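Local coordinates for catalase (Bacillus pumilus, PDB 4QOL), which breaks hydrogen peroxide down to water and oxygen at a heme group and also shows peroxidase-like reactivity toward phenolic substrates, at residues R225-M229 with E230-E234. Residues are numbered along the deposited sequence; the frame is centred on the assembly and turned at random.
Sequences RNLSM and EEAAE
S228 and E231 grip each other's backbone at the start of helix 229-236. The serine hydroxyl OG accepts from E231 N at 3.0 Å. It gets there because chi1 of 68° sets OG between the serine's own N and carbonyl carbon, within reach of that amide. In return, E231 carries its carboxylate back past the hydroxyl, CG lying 3.2 Å from S228 OG, and OE1 accepts a hydrogen bond from S228 N at 2.9 Å. That bond is nearly straight (171°) but reaches OE1 on its anti side, 35° out of the carboxylate plane. A water donates to both E231 OE1 and N226 O, so OE1 has two donors and the loop is tied in two residues further back. An alanine in place of E231 would probably leave S228 N without its acceptor and the water with one anchor fewer, half of the reciprocal cap being lost. Next to the polar pair in sequence, L227 CB packs against A232 CB at 4.2 Å. Regular helical bonding starts with A232 N to S228 O and A233 N to M229 O. E230 folds its chain back beside S228, OE1 3.5 Å from S228 CB, while its OE2 forms a salt bridge with K442 of helix 434-448. Reciprocal side-chain-to-backbone bonds of this kind, from N-cap serine and N3 glutamate, define a capping box, here beginning the short helix that follows strand 211-220 of the catalase fold.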
loop_
_atom_site.group_PDB
_atom_site.type_symbol
_atom_site.label_atom_id
_atom_site.label_comp_id
_atom_site.label_asym_id
_atom_site.label_seq_id
_atom_site.Cartn_x
_atom_site.Cartn_y
_atom_site.Cartn_z
ATOM N N ARG A 225 -21.824 -24.179 -25.972
ATOM C CA ARG A 225 -20.910 -24.571 -27.063
ATOM C C ARG A 225 -19.482 -24.506 -26.680
ATOM O O ARG A 225 -19.086 -23.594 -25.941
ATOM C CB ARG A 225 -21.092 -23.666 -28.285
ATOM C CG ARG A 225 -20.381 -24.160 -29.510
ATOM C CD ARG A 225 -20.836 -23.420 -30.765
ATOM N NE ARG A 225 -20.619 -21.974 -30.721
ATOM C CZ ARG A 225 -19.517 -21.329 -31.126
ATOM N NH1 ARG A 225 -18.446 -21.968 -31.586
ATOM N NH2 ARG A 225 -19.455 -20.017 -31.005
ATOM N N ASN A 226 -18.708 -25.498 -27.096
ATOM C CA ASN A 226 -17.377 -25.735 -26.630
ATOM C C ASN A 226 -16.398 -25.741 -27.832
ATOM O O ASN A 226 -16.807 -25.836 -28.999
ATOM C CB ASN A 226 -17.254 -27.050 -25.888
ATOM C CG ASN A 226 -18.211 -27.170 -24.730
ATOM O OD1 ASN A 226 -18.918 -28.197 -24.575
ATOM N ND2 ASN A 226 -18.334 -26.109 -23.990
ATOM N N LEU A 227 -15.107 -25.684 -27.517
ATOM C CA LEU A 227 -14.042 -25.772 -28.515
ATOM C C LEU A 227 -13.172 -26.994 -28.305
ATOM O O LEU A 227 -12.725 -27.281 -27.180
ATOM C CB LEU A 227 -13.110 -24.537 -28.503
ATOM C CG LEU A 227 -13.800 -23.174 -28.559
ATOM C CD1 LEU A 227 -12.817 -22.030 -28.399
ATOM C CD2 LEU A 227 -14.581 -23.014 -29.847
ATOM N N SER A 228 -12.889 -27.702 -29.424
ATOM C CA SER A 228 -11.826 -28.717 -29.406
ATOM C C SER A 228 -10.468 -28.046 -29.235
ATOM O O SER A 228 -10.342 -26.843 -29.415
ATOM C CB SER A 228 -11.837 -29.529 -30.713
ATOM O OG SER A 228 -11.433 -28.672 -31.795
ATOM N N MET A 229 -9.438 -28.824 -28.921
ATOM C CA MET A 229 -8.109 -28.259 -28.861
ATOM C C MET A 229 -7.763 -27.544 -30.144
ATOM O O MET A 229 -7.147 -26.478 -30.115
ATOM C CB MET A 229 -7.061 -29.302 -28.490
ATOM C CG MET A 229 -7.232 -29.874 -27.085
ATOM S SD MET A 229 -5.953 -31.062 -26.600
ATOM C CE MET A 229 -4.435 -30.217 -26.916
ATOM N N GLU A 230 -8.046 -28.185 -31.285
ATOM C CA GLU A 230 -7.677 -27.596 -32.585
ATOM C C GLU A 230 -8.524 -26.355 -32.934
ATOM O O GLU A 230 -7.987 -25.382 -33.412
ATOM C CB GLU A 230 -7.689 -28.638 -33.719
ATOM C CG GLU A 230 -8.485 -29.892 -33.492
ATOM C CD GLU A 230 -7.973 -30.826 -32.379
ATOM O OE1 GLU A 230 -8.840 -31.198 -31.572
ATOM O OE2 GLU A 230 -6.761 -31.205 -32.307
ATOM N N GLU A 231 -9.796 -26.352 -32.596
ATOM C CA GLU A 231 -10.627 -25.123 -32.731
ATOM C C GLU A 231 -10.133 -23.972 -31.849
ATOM O O GLU A 231 -9.972 -22.806 -32.310
ATOM C CB GLU A 231 -12.078 -25.377 -32.404
ATOM C CG GLU A 231 -12.732 -26.266 -33.436
ATOM C CD GLU A 231 -14.044 -26.871 -33.024
ATOM O OE1 GLU A 231 -14.413 -26.912 -31.820
ATOM O OE2 GLU A 231 -14.709 -27.346 -33.973
ATOM N N ALA A 232 -9.730 -24.308 -30.642
ATOM C CA ALA A 232 -9.174 -23.259 -29.750
ATOM C C ALA A 232 -7.880 -22.678 -30.301
ATOM O O ALA A 232 -7.616 -21.459 -30.203
ATOM C CB ALA A 232 -8.937 -23.835 -28.356
ATOM N N ALA A 233 -6.976 -23.539 -30.762
ATOM C CA ALA A 233 -5.725 -23.075 -31.362
ATOM C C ALA A 233 -5.960 -22.163 -32.573
ATOM O O ALA A 233 -5.227 -21.184 -32.771
ATOM C CB ALA A 233 -4.841 -24.269 -31.759
ATOM N N GLU A 234 -6.921 -22.508 -33.410
ATOM C CA GLU A 234 -7.250 -21.683 -34.577
ATOM C C GLU A 234 -7.688 -20.260 -34.152
ATOM O O GLU A 234 -7.309 -19.272 -34.772
ATOM C CB GLU A 234 -8.383 -22.361 -35.408
ATOM C CG GLU A 234 -7.981 -23.705 -36.025
ATOM C CD GLU A 234 -9.123 -24.471 -36.727
ATOM O OE1 GLU A 234 -8.848 -25.574 -37.310
ATOM O OE2 GLU A 234 -10.307 -24.013 -36.638
HETATM O O HOH W 1 -16.683 -28.073 -30.787
#